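Local coordinates for protein putative enzyme related to aldose 1-epimerase (Salmonella typhimurium, PDB 2HTA) that probably interconverts the alpha and beta anomers of glucose 6-phosphate, acting as a hexose-6-phosphate mutarotase of the galactose mutarotase-like superfamily, at residues 39-44 against 82-87; 175-180 against 282-287. One frame throughout, in Å; residues are numbered along the deposited sequence.

Overall arrangement
Contacts 1 and 2 lie on opposite sides of the centre of a single beta-rich chain of the galactose mutarotase-like superfamily, their centres about 23 Å apart. Contact 2 (175-180 with 282-287) belongs to the core: two antiparallel strands of one sheet, zipped by backbone hydrogen bonds, bring together the two presumed catalytic residues. Contact 1 (39-44 with 82-87) is peripheral and only partly buried, and joins the start of a strand in another sheet to a loop. Side-chain carboxylates, an ammonium group and waters do much of the work there, over a small apolar patch. The segments share no strand, and contact 1 closes along the chain before contact 2 opens.

Contact 1: residues 39-44 against 82-87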
loop_
_atom_site.group_PDB
_atom_site.type_symbol
_atom_site.label_atom_id
_atom_site.label_comp_id
_atom_site.label_asym_id
_atom_site.label_seq_id
_atom_site.Cartn_x
_atom_site.Cartn_y
_atom_site.Cartn_z
ATOM N N ASP A 39 -6.102 13.406 -14.672
ATOM C CA ASP A 39 -5.591 14.743 -14.274
ATOM C C ASP A 39 -4.098 14.845 -14.581
ATOM O O ASP A 39 -3.709 14.699 -15.754
ATOM C CB ASP A 39 -5.949 15.010 -12.814
ATOM C CG ASP A 39 -5.990 16.515 -12.476
ATOM O OD1 ASP A 39 -5.669 17.339 -13.360
ATOM O OD2 ASP A 39 -6.278 16.887 -11.295
ATOM N N ASP A 40 -3.249 15.057 -13.567
ATOM C CA ASP A 40 -1.810 15.188 -13.783
ATOM C C ASP A 40 -1.078 13.849 -14.055
ATOM O O ASP A 40 0.034 13.865 -14.579
ATOM C CB ASP A 40 -1.111 15.758 -12.554
ATOM C CG ASP A 40 -1.314 17.251 -12.363
ATOM O OD1 ASP A 40 -1.868 17.917 -13.265
ATOM O OD2 ASP A 40 -0.902 17.759 -11.286
ATOM N N LEU A 41 -1.664 12.706 -13.689
ATOM C CA LEU A 41 -0.843 11.499 -13.481
ATOM C C LEU A 41 -0.989 10.426 -14.537
ATOM O O LEU A 41 -2.120 10.072 -14.909
ATOM C CB LEU A 41 -1.193 10.846 -12.132
ATOM C CG LEU A 41 -1.039 11.739 -10.883
ATOM C CD1 LEU A 41 -1.238 10.950 -9.590
ATOM C CD2 LEU A 41 0.334 12.419 -10.884
ATOM N N ASP A 42 0.157 9.942 -14.999
ATOM C CA ASP A 42 0.179 8.842 -15.918
ATOM C C ASP A 42 -0.102 7.553 -15.135
ATOM O O ASP A 42 0.476 7.369 -14.069
ATOM C CB ASP A 42 1.531 8.766 -16.560
ATOM C CG ASP A 42 1.671 9.807 -17.656
ATOM O OD1 ASP A 42 0.632 10.172 -18.265
ATOM O OD2 ASP A 42 2.797 10.255 -17.893
ATOM N N LEU A 43 -1.032 6.738 -15.642
ATOM C CA LEU A 43 -1.434 5.461 -14.994
ATOM C C LEU A 43 -1.090 4.272 -15.911
ATOM O O LEU A 43 -1.179 4.390 -17.130
ATOM C CB LEU A 43 -2.959 5.403 -14.723
ATOM C CG LEU A 43 -3.514 6.638 -14.001
ATOM C CD1 LEU A 43 -5.009 6.481 -13.671
ATOM C CD2 LEU A 43 -2.715 6.876 -12.681
ATOM N N ILE A 44 -0.698 3.159 -15.309
ATOM C CA ILE A 44 -0.533 1.894 -16.004
ATOM C C ILE A 44 -1.695 0.995 -15.593
ATOM O O ILE A 44 -1.908 0.719 -14.412
ATOM C CB ILE A 44 0.825 1.216 -15.670
ATOM C CG1 ILE A 44 2.024 2.182 -15.930
ATOM C CG2 ILE A 44 0.905 -0.150 -16.382
ATOM C CD1 ILE A 44 2.221 2.602 -17.431
ATOM N N PHE A 82 -5.241 13.558 -8.088
ATOM C CA PHE A 82 -4.280 12.958 -9.014
ATOM C C PHE A 82 -3.429 14.116 -9.527
ATOM O O PHE A 82 -3.608 14.588 -10.625
ATOM C CB PHE A 82 -4.948 12.186 -10.175
ATOM C CG PHE A 82 -5.478 10.845 -9.749
ATOM C CD1 PHE A 82 -4.825 9.670 -10.140
ATOM C CD2 PHE A 82 -6.581 10.749 -8.899
ATOM C CE1 PHE A 82 -5.285 8.435 -9.734
ATOM C CE2 PHE A 82 -7.058 9.471 -8.486
ATOM C CZ PHE A 82 -6.397 8.349 -8.868
ATOM N N LYS A 83 -2.507 14.558 -8.684
ATOM C CA LYS A 83 -1.716 15.773 -8.906
ATOM C C LYS A 83 -0.235 15.465 -8.704
ATOM O O LYS A 83 0.162 14.717 -7.778
ATOM C CB LYS A 83 -2.099 16.845 -7.883
ATOM C CG LYS A 83 -3.530 17.374 -7.951
ATOM C CD LYS A 83 -3.783 18.221 -9.172
ATOM C CE LYS A 83 -5.110 19.010 -9.038
ATOM N NZ LYS A 83 -5.415 19.549 -10.412
ATOM N N THR A 84 0.582 16.068 -9.540
ATOM C CA THR A 84 2.023 15.956 -9.451
ATOM C C THR A 84 2.584 16.232 -8.065
ATOM O O THR A 84 2.382 17.320 -7.478
ATOM C CB THR A 84 2.697 16.782 -10.573
ATOM O OG1 THR A 84 2.143 16.343 -11.808
ATOM C CG2 THR A 84 4.186 16.529 -10.617
ATOM N N GLY A 85 3.242 15.197 -7.505
ATOM C CA GLY A 85 3.900 15.348 -6.201
ATOM C C GLY A 85 3.030 15.152 -4.984
ATOM O O GLY A 85 3.530 15.142 -3.862
ATOM N N VAL A 86 1.727 14.963 -5.171
ATOM C CA VAL A 86 0.797 14.853 -4.069
ATOM C C VAL A 86 0.531 13.360 -3.769
ATOM O O VAL A 86 0.190 12.618 -4.687
ATOM C CB VAL A 86 -0.523 15.600 -4.449
ATOM C CG1 VAL A 86 -1.603 15.378 -3.390
ATOM C CG2 VAL A 86 -0.201 17.143 -4.557
ATOM N N ALA A 87 0.652 12.959 -2.517
ATOM C CA ALA A 87 0.451 11.544 -2.160
ATOM C C ALA A 87 -0.943 11.100 -2.452
ATOM O O ALA A 87 -1.925 11.785 -2.137
ATOM C CB ALA A 87 0.811 11.297 -0.687
HETATM O O HOH W 1 -6.785 15.500 -9.102
HETATM O O HOH W 2 3.042 14.150 -12.970
HETATM O O HOH W 3 -2.985 20.304 -12.188
#
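A type II beta turn, Lys83 to Val86, sits in the loop between strands 61-67 and 94-95, which this contact fastens to the entrance of strand 41-48, the middle strand of a five-stranded antiparallel sheet; Gln58 also bonds the turn backbone at Lys83 O and Gly85 N. The packed side is apolar. Leu41 lays its branches along the loop backbone: CG lies 3.6 Å from Phe82 C, and CD1 meets Phe82 CD1 at 3.8 Å, the side chains crossing at about a right angle. Leu43 CD2 reaches the edge of the same ring, and Leu38 and Met16 also touch Phe82, whose side chain lies about 8 Å from that of Arg89, a probable substrate-binding residue. Between this patch and the surface runs one backbone bond, Asp40 N to Phe82 O (3.0 Å), lying in the carbonyl plane.

The solvent side is more exposed but pinned by short polar bonds. Asp39, its CG anti to the backbone N (chi1 -157°), offers the syn lone pair of OD2 to Lys83 NZ in a 2.9 Å salt bridge; the lysine gets there by bending at chi2. A water bridges that OD2 to Phe82 N, and another links Asp40 OD1 to Lys83 NZ. The turn itself is gripped at its second residue: Asp40 OD2 receives Thr84 N on its anti lone pair at 2.8 Å, with an N-H...O angle of 164°.

Contact 2: residues 175-180 against 282-287; sequences TSALHS and ETVYAT
Glu282 lays its carboxylate over one face of the His179 imidazole, the two planes only 22° apart, so the presumed catalytic pair is stacked. OE2 lies 3.2 Å from His179 CE1, offset toward the ring's rim, and OE1 sits over CD2, on the same face. OE2 also comes within 3.4 Å of His179 NE2, but the angle is too poor for a hydrogen bond. The side chains run alongside each other, His179 with CG anti to its backbone N (chi1 -167°). His110 meets the His179 ring edge-to-face, and Trp257 and Val255 touch Glu282. Arg89 and Arg114, with side chains about 6 Å from that of His179, probably bind substrate, placing the stack in the likely sugar pocket.

The backbones set this pairing. Strands 172-183 and 278-286 are antiparallel neighbours, and Leu178 with Thr283 forms a hydrogen-bonded pair one step from the catalytic residues (Leu178 N to Thr283 O, 2.8 Å). Ser176 with Tyr285 repeats the pattern, and between them Ala177 CB touches Val284 CG2 at 3.8 Å.

Farther out, Thr283 OG1 bonds to His248 and Gln302, fixing the strand beside Glu282. Burial of Glu282 OE1 without a partner would probably raise the carboxylate's proton affinity, while a protonated His179 would oppose this; the pair is consistent with a glutamate base and histidine acid, as in galactose mutarotases.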
loop_
_atom_site.group_PDB
_atom_site.type_symbol
_atom_site.label_atom_id
_atom_site.label_comp_id
_atom_site.label_asym_id
_atom_site.label_seq_id
_atom_site.Cartn_x
_atom_site.Cartn_y
_atom_site.Cartn_z
ATOM N N THR A 175 13.612 3.211 7.425
ATOM C CA THR A 175 12.393 2.532 7.827
ATOM C C THR A 175 11.390 2.703 6.676
ATOM O O THR A 175 11.502 3.624 5.844
ATOM C CB THR A 175 11.826 3.053 9.159
ATOM O OG1 THR A 175 11.563 4.451 9.046
ATOM C CG2 THR A 175 12.858 2.800 10.378
ATOM N N SER A 176 10.467 1.753 6.555
ATOM C CA SER A 176 9.616 1.707 5.366
ATOM C C SER A 176 8.328 0.943 5.679
ATOM O O SER A 176 8.232 0.290 6.743
ATOM C CB SER A 176 10.318 1.050 4.193
ATOM O OG SER A 176 10.833 -0.230 4.551
ATOM N N ALA A 177 7.377 1.005 4.743
ATOM C CA ALA A 177 6.106 0.275 4.845
ATOM C C ALA A 177 5.460 0.074 3.466
ATOM O O ALA A 177 5.683 0.896 2.526
ATOM C CB ALA A 177 5.096 1.067 5.723
ATOM N N LEU A 178 4.655 -0.999 3.335
ATOM C CA LEU A 178 3.716 -1.066 2.226
ATOM C C LEU A 178 2.363 -0.828 2.918
ATOM O O LEU A 178 1.910 -1.640 3.725
ATOM C CB LEU A 178 3.812 -2.453 1.532
ATOM C CG LEU A 178 5.208 -2.842 1.085
ATOM C CD1 LEU A 178 5.251 -4.285 0.476
ATOM C CD2 LEU A 178 5.703 -1.809 0.005
ATOM N N HIS A 179 1.797 0.357 2.690
ATOM C CA HIS A 179 0.732 0.916 3.535
ATOM C C HIS A 179 -0.647 0.514 2.974
ATOM O O HIS A 179 -1.495 1.367 2.737
ATOM C CB HIS A 179 0.865 2.449 3.490
ATOM C CG HIS A 179 0.076 3.198 4.516
ATOM N ND1 HIS A 179 -1.288 3.103 4.619
ATOM C CD2 HIS A 179 0.450 4.165 5.411
ATOM C CE1 HIS A 179 -1.732 3.917 5.565
ATOM N NE2 HIS A 179 -0.703 4.598 6.033
ATOM N N SER A 180 -0.882 -0.779 2.762
ATOM C CA SER A 180 -2.091 -1.197 2.021
ATOM C C SER A 180 -3.456 -0.870 2.638
ATOM O O SER A 180 -3.662 -1.087 3.831
ATOM C CB SER A 180 -2.019 -2.722 1.808
ATOM O OG SER A 180 -0.707 -3.033 1.428
ATOM N N GLU A 282 -0.670 -3.039 7.187
ATOM C CA GLU A 282 0.543 -2.559 6.533
ATOM C C GLU A 282 1.714 -3.465 6.876
ATOM O O GLU A 282 1.853 -3.867 8.037
ATOM C CB GLU A 282 0.848 -1.146 7.063
ATOM C CG GLU A 282 -0.379 -0.239 6.977
ATOM C CD GLU A 282 -0.118 1.133 7.576
ATOM O OE1 GLU A 282 1.044 1.547 7.656
ATOM O OE2 GLU A 282 -1.103 1.811 7.912
ATOM N N THR A 283 2.561 -3.744 5.900
ATOM C CA THR A 283 3.840 -4.460 6.143
ATOM C C THR A 283 4.878 -3.421 6.450
ATOM O O THR A 283 5.125 -2.518 5.631
ATOM C CB THR A 283 4.300 -5.241 4.909
ATOM O OG1 THR A 283 3.255 -6.143 4.516
ATOM C CG2 THR A 283 5.522 -6.057 5.245
ATOM N N VAL A 284 5.522 -3.549 7.601
ATOM C CA VAL A 284 6.268 -2.394 8.156
ATOM C C VAL A 284 7.646 -2.774 8.670
ATOM O O VAL A 284 7.827 -3.842 9.228
ATOM C CB VAL A 284 5.422 -1.695 9.274
ATOM C CG1 VAL A 284 6.212 -0.568 10.017
ATOM C CG2 VAL A 284 4.086 -1.109 8.707
ATOM N N TYR A 285 8.630 -1.883 8.502
ATOM C CA TYR A 285 9.927 -2.091 9.125
ATOM C C TYR A 285 10.203 -0.760 9.833
ATOM O O TYR A 285 10.710 0.139 9.215
ATOM C CB TYR A 285 10.975 -2.391 8.076
ATOM C CG TYR A 285 12.159 -3.146 8.676
ATOM C CD1 TYR A 285 12.407 -4.486 8.344
ATOM C CD2 TYR A 285 12.971 -2.541 9.647
ATOM C CE1 TYR A 285 13.488 -5.240 8.918
ATOM C CE2 TYR A 285 14.080 -3.282 10.232
ATOM C CZ TYR A 285 14.337 -4.602 9.847
ATOM O OH TYR A 285 15.411 -5.313 10.386
ATOM N N ALA A 286 9.725 -0.617 11.073
ATOM C CA ALA A 286 9.752 0.726 11.752
ATOM C C ALA A 286 10.506 0.712 13.129
ATOM O O ALA A 286 11.178 1.699 13.492
ATOM C CB ALA A 286 8.370 1.295 11.933
ATOM N N THR A 287 10.343 -0.336 13.916
ATOM C CA THR A 287 10.850 -0.300 15.291
ATOM C C THR A 287 12.395 -0.459 15.399
ATOM O O THR A 287 12.967 -0.313 16.503
ATOM C CB THR A 287 10.118 -1.321 16.214
ATOM O OG1 THR A 287 10.225 -2.613 15.633
ATOM C CG2 THR A 287 8.667 -1.053 16.317
#